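TssK (Serratia sp. FS14, PDB 5Y0E) probably serves as a baseplate component of the bacterial type VI secretion system, built as a trimer. Local coordinates at residues 39-44 against 287-292; 317-322 against 436-441. All coordinates share one frame; numbering follows the deposited sequence.

Contact 1 of 2, residues 39-44 against 287-292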
loop_
_atom_site.group_PDB
_atom_site.type_symbol
_atom_site.label_atom_id
_atom_site.label_comp_id
_atom_site.label_asym_id
_atom_site.label_seq_id
_atom_site.Cartn_x
_atom_site.Cartn_y
_atom_site.Cartn_z
ATOM N N SER A 39 -12.486 -2.127 -11.396
ATOM C CA SER A 39 -12.601 -1.678 -10.009
ATOM C C SER A 39 -13.544 -2.608 -9.268
ATOM O O SER A 39 -14.736 -2.653 -9.564
ATOM C CB SER A 39 -13.103 -0.250 -9.928
ATOM O OG SER A 39 -12.245 0.613 -10.614
ATOM N N GLY A 40 -13.019 -3.359 -8.321
ATOM C CA GLY A 40 -13.866 -3.896 -7.287
ATOM C C GLY A 40 -14.245 -2.812 -6.296
ATOM O O GLY A 40 -13.529 -1.828 -6.106
ATOM N N CYS A 41 -15.392 -3.001 -5.660
ATOM C CA CYS A 41 -15.883 -2.070 -4.646
ATOM C C CYS A 41 -16.027 -0.679 -5.238
ATOM O O CYS A 41 -15.575 0.310 -4.667
ATOM C CB CYS A 41 -14.975 -2.051 -3.413
ATOM S SG CYS A 41 -14.672 -3.654 -2.677
ATOM N N PHE A 42 -16.676 -0.620 -6.398
ATOM C CA PHE A 42 -16.749 0.580 -7.218
ATOM C C PHE A 42 -17.823 1.561 -6.777
ATOM O O PHE A 42 -17.820 2.695 -7.253
ATOM C CB PHE A 42 -16.993 0.192 -8.664
ATOM C CG PHE A 42 -18.221 -0.636 -8.865
ATOM C CD1 PHE A 42 -19.462 -0.054 -8.933
ATOM C CD2 PHE A 42 -18.132 -1.994 -8.998
ATOM C CE1 PHE A 42 -20.573 -0.801 -9.112
ATOM C CE2 PHE A 42 -19.261 -2.744 -9.180
ATOM C CZ PHE A 42 -20.473 -2.146 -9.239
ATOM N N TRP A 43 -18.735 1.153 -5.901
ATOM C CA TRP A 43 -19.816 1.988 -5.416
ATOM C C TRP A 43 -19.437 2.630 -4.095
ATOM O O TRP A 43 -18.602 2.114 -3.363
ATOM C CB TRP A 43 -21.082 1.165 -5.235
ATOM C CG TRP A 43 -20.925 0.109 -4.216
ATOM C CD1 TRP A 43 -21.296 0.170 -2.910
ATOM C CD2 TRP A 43 -20.326 -1.168 -4.402
ATOM N NE1 TRP A 43 -20.978 -0.994 -2.279
ATOM C CE2 TRP A 43 -20.389 -1.836 -3.174
ATOM C CE3 TRP A 43 -19.749 -1.816 -5.495
ATOM C CZ2 TRP A 43 -19.901 -3.121 -3.003
ATOM C CZ3 TRP A 43 -19.264 -3.077 -5.331
ATOM C CH2 TRP A 43 -19.339 -3.725 -4.092
ATOM N N GLY A 44 -20.046 3.756 -3.803
ATOM C CA GLY A 44 -19.898 4.395 -2.519
ATOM C C GLY A 44 -19.885 5.885 -2.691
ATOM O O GLY A 44 -20.138 6.396 -3.772
ATOM N N PRO A 287 -10.073 -10.526 10.402
ATOM C CA PRO A 287 -11.010 -9.509 9.930
ATOM C C PRO A 287 -11.065 -9.486 8.404
ATOM O O PRO A 287 -10.045 -9.564 7.738
ATOM C CB PRO A 287 -10.427 -8.213 10.500
ATOM C CG PRO A 287 -9.555 -8.642 11.568
ATOM C CD PRO A 287 -8.991 -9.942 11.187
ATOM N N VAL A 288 -12.269 -9.391 7.855
ATOM C CA VAL A 288 -12.491 -9.472 6.419
ATOM C C VAL A 288 -13.027 -8.139 5.922
ATOM O O VAL A 288 -14.015 -7.628 6.452
ATOM C CB VAL A 288 -13.452 -10.612 6.049
ATOM C CG1 VAL A 288 -13.757 -10.541 4.567
ATOM C CG2 VAL A 288 -12.848 -11.972 6.399
ATOM N N TYR A 289 -12.379 -7.576 4.905
ATOM C CA TYR A 289 -12.855 -6.323 4.332
ATOM C C TYR A 289 -14.314 -6.434 3.930
ATOM O O TYR A 289 -14.714 -7.371 3.247
ATOM C CB TYR A 289 -12.026 -5.932 3.114
ATOM C CG TYR A 289 -12.458 -4.617 2.554
ATOM C CD1 TYR A 289 -12.128 -3.438 3.198
ATOM C CD2 TYR A 289 -13.209 -4.544 1.393
ATOM C CE1 TYR A 289 -12.526 -2.241 2.709
ATOM C CE2 TYR A 289 -13.609 -3.350 0.911
ATOM C CZ TYR A 289 -13.259 -2.199 1.565
ATOM O OH TYR A 289 -13.658 -0.995 1.090
ATOM N N ASP A 290 -15.102 -5.469 4.359
ATOM C CA ASP A 290 -16.510 -5.394 4.001
ATOM C C ASP A 290 -16.758 -3.956 3.594
ATOM O O ASP A 290 -16.771 -3.059 4.443
ATOM C CB ASP A 290 -17.418 -5.817 5.159
ATOM C CG ASP A 290 -18.878 -5.909 4.768
ATOM O OD1 ASP A 290 -19.292 -5.322 3.773
ATOM O OD2 ASP A 290 -19.644 -6.561 5.479
ATOM N N HIS A 291 -16.953 -3.740 2.296
ATOM C CA HIS A 291 -17.105 -2.376 1.815
ATOM C C HIS A 291 -18.319 -1.697 2.434
ATOM O O HIS A 291 -18.307 -0.488 2.654
ATOM C CB HIS A 291 -17.191 -2.368 0.287
ATOM C CG HIS A 291 -16.994 -1.015 -0.321
ATOM N ND1 HIS A 291 -15.834 -0.295 -0.170
ATOM C CD2 HIS A 291 -17.819 -0.245 -1.063
ATOM C CE1 HIS A 291 -15.951 0.859 -0.793
ATOM N NE2 HIS A 291 -17.146 0.913 -1.345
ATOM N N ASP A 292 -19.363 -2.453 2.747
ATOM C CA ASP A 292 -20.588 -1.871 3.271
ATOM C C ASP A 292 -20.694 -1.979 4.787
ATOM O O ASP A 292 -21.778 -1.802 5.329
ATOM C CB ASP A 292 -21.804 -2.501 2.597
ATOM C CG ASP A 292 -21.876 -2.178 1.111
ATOM O OD1 ASP A 292 -22.159 -1.019 0.769
ATOM O OD2 ASP A 292 -21.645 -3.077 0.280
#

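Contact 2 of 2, residues 317-322 against 436-441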
loop_
_atom_site.group_PDB
_atom_site.type_symbol
_atom_site.label_atom_id
_atom_site.label_comp_id
_atom_site.label_asym_id
_atom_site.label_seq_id
_atom_site.Cartn_x
_atom_site.Cartn_y
_atom_site.Cartn_z
ATOM N N ALA A 317 -4.338 5.671 30.090
ATOM C CA ALA A 317 -3.485 6.777 29.699
ATOM C C ALA A 317 -3.400 6.809 28.187
ATOM O O ALA A 317 -3.655 5.809 27.521
ATOM C CB ALA A 317 -2.093 6.645 30.316
ATOM N N ILE A 318 -3.073 7.970 27.644
ATOM C CA ILE A 318 -2.985 8.181 26.221
ATOM C C ILE A 318 -1.905 9.173 25.941
ATOM O O ILE A 318 -1.879 10.199 26.533
ATOM C CB ILE A 318 -4.307 8.732 25.692
ATOM C CG1 ILE A 318 -5.309 7.620 25.545
ATOM C CG2 ILE A 318 -4.141 9.334 24.333
ATOM C CD1 ILE A 318 -6.721 8.105 25.481
ATOM N N GLN A 319 -1.004 8.873 25.030
ATOM C CA GLN A 319 0.073 9.781 24.743
ATOM C C GLN A 319 -0.346 10.817 23.738
ATOM O O GLN A 319 -1.065 10.530 22.837
ATOM C CB GLN A 319 1.269 9.011 24.235
ATOM C CG GLN A 319 2.500 9.834 24.009
ATOM C CD GLN A 319 3.703 8.988 23.773
ATOM O OE1 GLN A 319 3.616 7.794 23.738
ATOM N NE2 GLN A 319 4.827 9.608 23.605
ATOM N N LEU A 320 0.115 12.035 23.893
ATOM C CA LEU A 320 -0.247 13.051 22.959
ATOM C C LEU A 320 0.971 13.414 22.174
ATOM O O LEU A 320 2.008 13.602 22.725
ATOM C CB LEU A 320 -0.742 14.268 23.698
ATOM C CG LEU A 320 -2.231 14.414 23.931
ATOM C CD1 LEU A 320 -2.849 13.169 24.506
ATOM C CD2 LEU A 320 -2.457 15.568 24.873
ATOM N N THR A 321 0.839 13.525 20.873
ATOM C CA THR A 321 1.957 13.861 20.039
ATOM C C THR A 321 2.266 15.333 20.052
ATOM O O THR A 321 1.417 16.144 19.803
ATOM C CB THR A 321 1.672 13.481 18.595
ATOM O OG1 THR A 321 0.984 12.237 18.563
ATOM C CG2 THR A 321 2.939 13.357 17.829
ATOM N N LEU A 322 3.502 15.671 20.341
ATOM C CA LEU A 322 3.902 17.043 20.344
ATOM C C LEU A 322 4.328 17.361 18.944
ATOM O O LEU A 322 5.366 16.941 18.490
ATOM C CB LEU A 322 5.057 17.252 21.288
ATOM C CG LEU A 322 4.733 17.246 22.761
ATOM C CD1 LEU A 322 6.044 17.218 23.502
ATOM C CD2 LEU A 322 3.943 18.468 23.154
ATOM N N ASP A 436 14.402 16.056 24.985
ATOM C CA ASP A 436 13.443 15.067 24.529
ATOM C C ASP A 436 12.252 15.147 25.462
ATOM O O ASP A 436 12.425 15.258 26.675
ATOM C CB ASP A 436 14.023 13.650 24.529
ATOM C CG ASP A 436 13.008 12.609 24.089
ATOM O OD1 ASP A 436 12.489 12.722 22.963
ATOM O OD2 ASP A 436 12.707 11.679 24.866
ATOM N N MET A 437 11.051 15.126 24.901
ATOM C CA MET A 437 9.865 15.270 25.719
ATOM C C MET A 437 8.818 14.263 25.306
ATOM O O MET A 437 8.804 13.772 24.178
ATOM C CB MET A 437 9.280 16.665 25.652
ATOM C CG MET A 437 10.139 17.682 26.338
ATOM S SD MET A 437 9.438 19.327 26.355
ATOM C CE MET A 437 8.729 19.392 24.737
ATOM N N GLU A 438 7.975 13.927 26.260
ATOM C CA GLU A 438 6.783 13.144 26.034
ATOM C C GLU A 438 5.655 13.834 26.774
ATOM O O GLU A 438 5.859 14.393 27.852
ATOM C CB GLU A 438 6.944 11.704 26.516
ATOM C CG GLU A 438 8.051 10.964 25.839
ATOM C CD GLU A 438 8.129 9.508 26.229
ATOM O OE1 GLU A 438 7.361 9.080 27.097
ATOM O OE2 GLU A 438 8.967 8.782 25.674
ATOM N N PHE A 439 4.477 13.820 26.178
ATOM C CA PHE A 439 3.310 14.467 26.742
ATOM C C PHE A 439 2.240 13.411 26.900
ATOM O O PHE A 439 1.823 12.790 25.922
ATOM C CB PHE A 439 2.835 15.602 25.845
ATOM C CG PHE A 439 1.869 16.504 26.499
ATOM C CD1 PHE A 439 2.294 17.431 27.405
ATOM C CD2 PHE A 439 0.530 16.426 26.213
ATOM C CE1 PHE A 439 1.406 18.265 28.015
ATOM C CE2 PHE A 439 -0.369 17.267 26.827
ATOM C CZ PHE A 439 0.073 18.187 27.724
ATOM N N TRP A 440 1.815 13.194 28.125
ATOM C CA TRP A 440 0.856 12.152 28.418
ATOM C C TRP A 440 -0.371 12.716 29.107
ATOM O O TRP A 440 -0.293 13.687 29.859
ATOM C CB TRP A 440 1.476 11.093 29.303
ATOM C CG TRP A 440 2.458 10.224 28.627
ATOM C CD1 TRP A 440 3.786 10.442 28.497
ATOM C CD2 TRP A 440 2.195 8.969 28.012
ATOM N NE1 TRP A 440 4.369 9.405 27.831
ATOM C CE2 TRP A 440 3.411 8.482 27.529
ATOM C CE3 TRP A 440 1.043 8.210 27.822
ATOM C CZ2 TRP A 440 3.514 7.284 26.875
ATOM C CZ3 TRP A 440 1.148 7.017 27.173
ATOM C CH2 TRP A 440 2.372 6.565 26.702
ATOM N N ALA A 441 -1.502 12.077 28.854
ATOM C CA ALA A 441 -2.745 12.346 29.552
ATOM C C ALA A 441 -3.139 11.089 30.301
ATOM O O ALA A 441 -3.090 9.997 29.732
ATOM C CB ALA A 441 -3.838 12.759 28.579
HETATM O O HOH W 1 4.538 12.993 23.420
#

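Contact 1 of 2, residues 39-44 against 287-292
H291 reaches from the loop 287-292 into the bend at 41-43 and touches C41 and W43 at once. Two hydrogen bonds join the loops, one to a backbone carbonyl and one to a carboxylate. H291 NE2 donates to the carbonyl O of W43 at 2.8 Å, with that oxygen close to the imidazole plane and the donor almost in line with the C=O. In the second, W43 NE1 donates to D292 OD1 at 3.3 Å, on the syn side of the carboxylate; OD2 adds only a weak bond to the same nitrogen. The carboxylate approaches the indole at its edge, near the ring plane, with the two planes 16° apart.

Aromatic contacts fill in between these bonds. The imidazole turns its edge to the face of the W43 five-membered ring in a T-shaped pair, planes at 88°, with H291 CD2 3.5 Å from W43 NE1 and toward the rim. On a face of the imidazole sits C41, its CB 3.8 Å from the H291 ring centroid in a CH-pi contact. With chi1 at -54°, C41 SG lies beside its own backbone N and meets the edge of the Y289 ring, 3.8 Å from Y289 CE2.

Within 287-292, Y289 OH and H291 ND1 share a hydrogen bond of 2.6 Å, and D290 OD1 closes an Asx turn on D292 N. H258 NE2 hydrogen-bonds C41 O, and its ring meets that of H291.

Both imidazole nitrogens are therefore engaged, NE2 by W43 O and ND1 by Y289 OH, which fixes the rotation of the H291 ring.

Contact 2 of 2, residues 317-322 against 436-441
Q319 lies against W440 where segments 317-322 and 436-441 run antiparallel. Around this non-hydrogen-bonded pair the backbone is joined on both sides. I318 N donates to A441 O at 2.9 Å, and A441 N returns a bond to I318 O. On the other side L320 N donates to F439 O at 2.8 Å. The remaining polar pair there, L320 O and F439 N, is bridged by a water, which donates to L320 O at 2.7 Å and accepts from F439 N; Q319 NE2 adds a weak bond to it.

Q319 CB sits 3.5 Å from the centroid of the W440 six-membered ring, over its face. Chi1 of -175° puts CG anti to the backbone N; from there the extended chain crosses the indole, its amide stacked on the ring with planes 25° apart, OE1 nearest CZ2. At the indole edge, W440 NE1 donates almost straight to E438 OE1 at 3.1 Å, while E438 OE2 is taken by H400.

L320 CD2 comes to the F439 ring edge at CE2, and L322 CG lies against F439 CB. Strand 343-350 pairs with the far side of 436-441, strand 329-333 adds A332 beside L322 and F439, and helix 197-222 packs on E438 through Q216.

In the fold
From the N terminus, helix 17-37 leads into the loop at 39-44, which passes straight into strand 44-50. Contact 1 brings back residues 287-292 after 242 intervening residues, a span that holds the six-stranded mixed sheet and helices 197-222, 229-253 and 259-273. It thus ties the start of the N-terminal beta region to the loop between helices 259-273 and 294-309 of the helical region. The second of these helices leads on to strand 317-324, where contact 2 opens; it closes with strand 436-443, next to it in the eight-stranded antiparallel sheet. The two closures follow in series, neither nested nor crossed, on opposite sides of the chain's centre, their centres about 35 Å apart.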